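Local coordinates for putative GGDEF domain protein (Pseudomonas aeruginosa, PDB 7E6G) that probably makes the second messenger cyclic di-GMP from two molecules of GTP, as a magnesium-dependent diguanylate cyclase of the GGDEF family, at residues 10-13 with 14-18; 194-197 with 198-202; 212-216 with 217-221. One frame throughout, in Å; residues are numbered along the deposited sequence.

Contact 1 (10-13 with 14-18)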
loop_
_atom_site.group_PDB
_atom_site.type_symbol
_atom_site.label_atom_id
_atom_site.label_comp_id
_atom_site.label_asym_id
_atom_site.label_seq_id
_atom_site.Cartn_x
_atom_site.Cartn_y
_atom_site.Cartn_z
ATOM N N ALA A 10 43.643 -40.732 27.316
ATOM C CA ALA A 10 44.661 -41.642 26.809
ATOM C C ALA A 10 45.712 -41.933 27.871
ATOM O O ALA A 10 46.064 -43.101 28.108
ATOM C CB ALA A 10 45.305 -41.050 25.554
ATOM N N TRP A 11 46.242 -40.877 28.507
ATOM C CA TRP A 11 47.195 -41.061 29.602
ATOM C C TRP A 11 46.614 -41.957 30.693
ATOM O O TRP A 11 47.286 -42.866 31.197
ATOM C CB TRP A 11 47.596 -39.703 30.172
ATOM C CG TRP A 11 48.579 -39.819 31.301
ATOM C CD1 TRP A 11 49.749 -40.522 31.297
ATOM C CD2 TRP A 11 48.466 -39.239 32.613
ATOM N NE1 TRP A 11 50.378 -40.405 32.514
ATOM C CE2 TRP A 11 49.609 -39.630 33.342
ATOM C CE3 TRP A 11 47.511 -38.428 33.240
ATOM C CZ2 TRP A 11 49.826 -39.235 34.665
ATOM C CZ3 TRP A 11 47.729 -38.031 34.558
ATOM C CH2 TRP A 11 48.874 -38.436 35.254
ATOM N N ILE A 12 45.349 -41.732 31.040
ATOM C CA ILE A 12 44.677 -42.543 32.045
ATOM C C ILE A 12 44.543 -43.983 31.574
ATOM O O ILE A 12 44.693 -44.925 32.365
ATOM C CB ILE A 12 43.311 -41.925 32.374
ATOM C CG1 ILE A 12 43.500 -40.718 33.280
ATOM C CG2 ILE A 12 42.407 -42.936 33.038
ATOM C CD1 ILE A 12 42.486 -39.670 33.047
ATOM N N ASP A 13 44.234 -44.174 30.287
ATOM C CA ASP A 13 44.166 -45.512 29.704
ATOM C C ASP A 13 45.473 -46.258 29.904
ATOM O O ASP A 13 45.495 -47.424 30.334
ATOM C CB ASP A 13 43.855 -45.402 28.216
ATOM C CG ASP A 13 42.926 -46.469 27.748
ATOM O OD1 ASP A 13 43.388 -47.611 27.519
ATOM O OD2 ASP A 13 41.726 -46.160 27.619
ATOM N N GLY A 14 46.577 -45.592 29.587
ATOM C CA GLY A 14 47.869 -46.216 29.773
ATOM C C GLY A 14 48.130 -46.550 31.227
ATOM O O GLY A 14 48.608 -47.641 31.546
ATOM N N LEU A 15 47.814 -45.613 32.127
ATOM C CA LEU A 15 47.998 -45.850 33.558
ATOM C C LEU A 15 47.205 -47.070 34.019
ATOM O O LEU A 15 47.721 -47.929 34.750
ATOM C CB LEU A 15 47.567 -44.609 34.347
ATOM C CG LEU A 15 48.552 -43.467 34.582
ATOM C CD1 LEU A 15 49.430 -43.291 33.376
ATOM C CD2 LEU A 15 47.794 -42.178 34.882
ATOM N N LEU A 16 45.939 -47.157 33.599
ATOM C CA LEU A 16 45.063 -48.225 34.067
ATOM C C LEU A 16 45.474 -49.572 33.505
ATOM O O LEU A 16 45.215 -50.602 34.138
ATOM C CB LEU A 16 43.619 -47.925 33.688
ATOM C CG LEU A 16 42.972 -46.819 34.511
ATOM C CD1 LEU A 16 41.640 -46.400 33.897
ATOM C CD2 LEU A 16 42.822 -47.266 35.969
ATOM N N ALA A 17 46.097 -49.580 32.317
ATOM C CA ALA A 17 46.620 -50.813 31.730
ATOM C C ALA A 17 47.927 -51.278 32.373
ATOM O O ALA A 17 48.158 -52.487 32.476
ATOM C CB ALA A 17 46.830 -50.620 30.229
ATOM N N ASP A 18 48.787 -50.359 32.806
ATOM C CA ASP A 18 50.132 -50.730 33.249
ATOM C C ASP A 18 50.103 -51.713 34.420
ATOM O O ASP A 18 49.612 -51.359 35.506
ATOM C CB ASP A 18 50.928 -49.491 33.644
ATOM C CG ASP A 18 52.394 -49.811 33.945
ATOM O OD1 ASP A 18 53.279 -49.349 33.185
ATOM O OD2 ASP A 18 52.654 -50.541 34.933
#

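Contact 2 (194-197 with 198-202)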
loop_
_atom_site.group_PDB
_atom_site.type_symbol
_atom_site.label_atom_id
_atom_site.label_comp_id
_atom_site.label_asym_id
_atom_site.label_seq_id
_atom_site.Cartn_x
_atom_site.Cartn_y
_atom_site.Cartn_z
ATOM N N GLN A 194 -8.192 49.650 -20.974
ATOM C CA GLN A 194 -6.931 50.361 -21.143
ATOM C C GLN A 194 -5.748 49.398 -21.191
ATOM O O GLN A 194 -4.839 49.569 -22.008
ATOM C CB GLN A 194 -6.774 51.389 -20.023
ATOM C CG GLN A 194 -7.802 52.526 -20.092
ATOM C CD GLN A 194 -9.091 52.237 -19.307
ATOM O OE1 GLN A 194 -10.132 51.893 -19.883
ATOM N NE2 GLN A 194 -9.026 52.403 -17.991
ATOM N N ASP A 195 -5.755 48.389 -20.406
ATOM C CA ASP A 195 -4.769 47.393 -20.449
ATOM C C ASP A 195 -4.965 46.414 -21.599
ATOM O O ASP A 195 -4.060 45.788 -21.971
ATOM C CB ASP A 195 -4.824 46.629 -19.165
ATOM C CG ASP A 195 -3.707 46.915 -18.285
ATOM O OD1 ASP A 195 -3.556 48.034 -17.982
ATOM O OD2 ASP A 195 -2.968 46.060 -17.874
ATOM N N ALA A 196 -6.160 46.296 -22.137
ATOM C CA ALA A 196 -6.440 45.389 -23.244
ATOM C C ALA A 196 -5.918 45.938 -24.571
ATOM O O ALA A 196 -5.381 45.176 -25.391
ATOM C CB ALA A 196 -7.942 45.127 -23.327
ATOM N N GLY A 197 -6.066 47.249 -24.786
ATOM C CA GLY A 197 -5.631 47.916 -25.990
ATOM C C GLY A 197 -4.314 47.415 -26.543
ATOM O O GLY A 197 -4.256 46.910 -27.665
ATOM N N PRO A 198 -3.227 47.537 -25.765
ATOM C CA PRO A 198 -1.921 47.055 -26.263
ATOM C C PRO A 198 -1.893 45.577 -26.628
ATOM O O PRO A 198 -1.391 45.223 -27.709
ATOM C CB PRO A 198 -0.969 47.378 -25.099
ATOM C CG PRO A 198 -1.595 48.506 -24.410
ATOM C CD PRO A 198 -3.081 48.291 -24.505
ATOM N N VAL A 199 -2.391 44.697 -25.754
ATOM C CA VAL A 199 -2.405 43.269 -26.071
ATOM C C VAL A 199 -3.183 43.022 -27.360
ATOM O O VAL A 199 -2.713 42.318 -28.259
ATOM C CB VAL A 199 -2.992 42.456 -24.902
ATOM C CG1 VAL A 199 -3.002 40.979 -25.246
ATOM C CG2 VAL A 199 -2.220 42.711 -23.613
ATOM N N LEU A 200 -4.382 43.602 -27.467
ATOM C CA LEU A 200 -5.195 43.423 -28.665
ATOM C C LEU A 200 -4.469 43.919 -29.914
ATOM O O LEU A 200 -4.520 43.273 -30.970
ATOM C CB LEU A 200 -6.537 44.137 -28.501
ATOM C CG LEU A 200 -7.475 43.611 -27.404
ATOM C CD1 LEU A 200 -8.795 44.379 -27.385
ATOM C CD2 LEU A 200 -7.732 42.123 -27.558
ATOM N N GLU A 201 -3.788 45.064 -29.822
ATOM C CA GLU A 201 -3.077 45.553 -30.998
ATOM C C GLU A 201 -1.931 44.626 -31.374
ATOM O O GLU A 201 -1.623 44.472 -32.559
ATOM C CB GLU A 201 -2.576 46.978 -30.770
ATOM C CG GLU A 201 -3.644 48.055 -31.001
ATOM C CD GLU A 201 -4.492 47.833 -32.266
ATOM O OE1 GLU A 201 -3.939 47.862 -33.396
ATOM O OE2 GLU A 201 -5.724 47.633 -32.128
ATOM N N ARG A 202 -1.313 43.972 -30.391
ATOM C CA ARG A 202 -0.267 43.006 -30.722
ATOM C C ARG A 202 -0.850 41.752 -31.364
ATOM O O ARG A 202 -0.240 41.162 -32.258
ATOM C CB ARG A 202 0.528 42.647 -29.474
ATOM C CG ARG A 202 1.807 43.438 -29.358
ATOM C CD ARG A 202 2.644 42.966 -28.191
ATOM N NE ARG A 202 2.127 43.509 -26.942
ATOM C CZ ARG A 202 1.529 42.773 -26.016
ATOM N NH1 ARG A 202 1.387 41.459 -26.206
ATOM N NH2 ARG A 202 1.080 43.355 -24.913
#

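Contact 3 (212-216 with 217-221)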
loop_
_atom_site.group_PDB
_atom_site.type_symbol
_atom_site.label_atom_id
_atom_site.label_comp_id
_atom_site.label_asym_id
_atom_site.label_seq_id
_atom_site.Cartn_x
_atom_site.Cartn_y
_atom_site.Cartn_z
ATOM N N VAL A 212 0.828 32.595 -44.816
ATOM C CA VAL A 212 0.636 31.150 -44.883
ATOM C C VAL A 212 0.991 30.683 -46.293
ATOM O O VAL A 212 0.362 31.094 -47.267
ATOM C CB VAL A 212 -0.808 30.773 -44.511
ATOM C CG1 VAL A 212 -1.027 29.290 -44.579
ATOM C CG2 VAL A 212 -1.143 31.268 -43.130
ATOM N N ARG A 213 2.003 29.839 -46.417
ATOM C CA ARG A 213 2.402 29.377 -47.737
ATOM C C ARG A 213 1.475 28.272 -48.210
ATOM O O ARG A 213 1.254 27.295 -47.494
ATOM C CB ARG A 213 3.832 28.880 -47.714
ATOM C CG ARG A 213 4.790 29.964 -47.332
ATOM C CD ARG A 213 6.213 29.492 -47.308
ATOM N NE ARG A 213 7.063 30.628 -46.998
ATOM C CZ ARG A 213 7.590 31.413 -47.926
ATOM N NH1 ARG A 213 7.363 31.139 -49.206
ATOM N NH2 ARG A 213 8.351 32.449 -47.577
ATOM N N VAL A 214 0.910 28.448 -49.403
ATOM C CA VAL A 214 0.179 27.418 -50.115
ATOM C C VAL A 214 0.832 27.315 -51.473
ATOM O O VAL A 214 0.652 28.198 -52.322
ATOM C CB VAL A 214 -1.310 27.733 -50.264
ATOM C CG1 VAL A 214 -1.963 26.628 -51.064
ATOM C CG2 VAL A 214 -1.956 27.863 -48.901
ATOM N N GLY A 215 1.562 26.237 -51.689
ATOM C CA GLY A 215 2.350 26.057 -52.877
ATOM C C GLY A 215 3.090 27.310 -53.287
ATOM O O GLY A 215 3.985 27.819 -52.612
ATOM N N THR A 216 2.656 27.839 -54.395
ATOM C CA THR A 216 3.348 28.879 -55.094
ATOM C C THR A 216 2.954 30.276 -54.618
ATOM O O THR A 216 3.516 31.267 -55.106
ATOM C CB THR A 216 3.055 28.646 -56.563
ATOM O OG1 THR A 216 4.280 28.618 -57.321
ATOM C CG2 THR A 216 2.069 29.628 -57.066
ATOM N N GLU A 217 2.047 30.374 -53.635
ATOM C CA GLU A 217 1.524 31.644 -53.150
ATOM C C GLU A 217 1.639 31.697 -51.631
ATOM O O GLU A 217 1.712 30.669 -50.961
ATOM C CB GLU A 217 0.058 31.862 -53.590
ATOM C CG GLU A 217 -0.081 32.105 -55.101
ATOM C CD GLU A 217 -1.506 32.397 -55.548
ATOM O OE1 GLU A 217 -2.203 31.438 -55.942
ATOM O OE2 GLU A 217 -1.933 33.580 -55.517
ATOM N N ALA A 218 1.704 32.912 -51.091
ATOM C CA ALA A 218 1.816 33.139 -49.651
ATOM C C ALA A 218 0.672 34.057 -49.233
ATOM O O ALA A 218 0.696 35.255 -49.536
ATOM C CB ALA A 218 3.172 33.746 -49.284
ATOM N N LEU A 219 -0.320 33.491 -48.544
ATOM C CA LEU A 219 -1.571 34.175 -48.244
ATOM C C LEU A 219 -1.418 35.081 -47.034
ATOM O O LEU A 219 -0.766 34.726 -46.047
ATOM C CB LEU A 219 -2.687 33.169 -47.961
ATOM C CG LEU A 219 -3.293 32.315 -49.073
ATOM C CD1 LEU A 219 -2.238 31.641 -49.919
ATOM C CD2 LEU A 219 -4.230 31.246 -48.502
ATOM N N SER A 220 -2.034 36.251 -47.120
ATOM C CA SER A 220 -2.186 37.159 -45.994
ATOM C C SER A 220 -3.663 37.498 -45.827
ATOM O O SER A 220 -4.447 37.454 -46.786
ATOM C CB SER A 220 -1.383 38.433 -46.183
ATOM O OG SER A 220 -0.000 38.171 -45.994
ATOM N N VAL A 221 -4.046 37.818 -44.589
ATOM C CA VAL A 221 -5.440 38.040 -44.254
ATOM C C VAL A 221 -5.538 39.207 -43.291
ATOM O O VAL A 221 -4.556 39.634 -42.680
ATOM C CB VAL A 221 -6.097 36.800 -43.625
ATOM C CG1 VAL A 221 -6.090 35.638 -44.607
ATOM C CG2 VAL A 221 -5.371 36.445 -42.337
#

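Contact 1 (10-13 with 14-18)
W11 and L15 meet one turn apart on helix 3-17, with the leucine laid over one face of the indole. L15 CD2 sits 3.6 Å from the centroid of the six-membered ring of W11, only 16° off the ring normal, a CH-pi contact made almost squarely over the benzo half. The other methyl of the fork serves the pyrrole half: L15 CD1 lies over the same face, 3.5 Å from W11 CD1. One leucine thus covers both rings. The indole can receive it because W11 CG stands opposite the backbone N (chi1 -180°), which swings the ring system to the carbonyl side, where the L15 fork can lie over it.

On a neighbouring flank I12 and L16 lie side by side and point the same way, with I12 CG2 3.7 Å from L16 CD1. Beneath both pairs run the i to i+4 backbone bonds that set this spacing. G14 N gives to A10 O at 2.9 Å, L15 N to W11 O at 2.9 Å, and L16 N to I12 O at 2.8 Å. A17 N follows on D13 O at 3.0 Å, a little more bent at 148°, and D18 N on G14 O ends the series as D18 leaves helical geometry.

Further out, I12 and L16 rest on L30, A31 and R34 of helix 27-102, and the carboxylate of D13 forms a salt bridge with that same R34. W11 and L15 pack on A29 of the second subunit, and I12 on its L33. The arrangement is that of a short amphipathic helix folded back against a long one in a helical hairpin, its apolar ridge shared between its own chain and a second subunit.

Contact 2 (194-197 with 198-202)
The backbone here is helix 193-208 with a kink where P198, having no N-H, cannot bond to the turn before; i to i+4 bonding resumes at L200. This is a proline-kinked helix packed on the central sheet of the GGDEF domain. The proline ring occupies the place where a hydrogen bond would be, its CD 3.3 Å from Q194 O. Beyond it, L200 N reaches A196 O in a practically linear bond of 2.8 Å (179° at the hydrogen), and E201 N gives to G197 O at 2.9 Å.

Among the side chains, A196 and L200 occupy the inner face one turn apart. A196 CB comes to 4.2 Å from L200 CD1, a loose apolar touch, and both residues look onto the sheet: A196 meets V134 and L188, while L200 meets A136 and L186, so that strands 134-140 and 183-188 are bridged. V199 takes a different flank, against L170 and R171. Its CG2 stands opposite its own carbonyl carbon (chi1 180° for CG1), which sends that methyl back toward the preceding turn, 3.9 Å from D195 O. E201 bends at chi2 (-44°) and pairs in a salt bridge with R204, while its aliphatic stem leans on the turn before: E201 CB is 3.5 Å from G197 O.

Contact 3 (212-216 with 217-221)
V214 and L219 lie on the same face of a tight beta hairpin, their side chains slanting across one another. The CG2 branch of V214 makes the touch, 3.9 Å from L219 CD1 and 4.1 Å from L219 CD2, so it faces both methyls of the fork. Its position follows from V214 chi1 of 178°, which turns CG2 away from its own carbonyl carbon. V212 and E217 also put their side chains on this face, while R213 and A218 point to the other.

The strands are held by two hydrogen-bonded pairs, V212 with L219 and V214 with E217. V214 N reaches E217 O at 2.8 Å, and E217 N returns to V214 O at 2.9 Å. This closes a type II' turn in which G215 takes a positive phi of 42°, followed by T216.

The valine-leucine face is turned to two helices: V212 and V214 pack on helix 152-168 at R157, and L219 on V146 and W150 of helix 143-150. V214 touches W150 too, and the indole NE1 of W150 hydrogen-bonds E217 OE1, tying the hairpin to that helix.

Overall arrangement
Contact 1 stands far from the other two: its centre is about 119 Å from that of contact 2 and about 121 Å from that of contact 3, at the opposite end of a molecule drawn out by the long helix 27-102. Contacts 2 and 3 both belong to the GGDEF domain and lie on successive elements, helix 193-208 and strand 212-214. Their centres are about 28 Å apart and their nearest atoms about 11 Å, so they do not touch. Contact 3 is nearer the nucleotide: the L219 side chain lies about 10 Å from the bound GTP analogue and about 14 Å from the magnesium ion, whose site includes D139, V140 and E182.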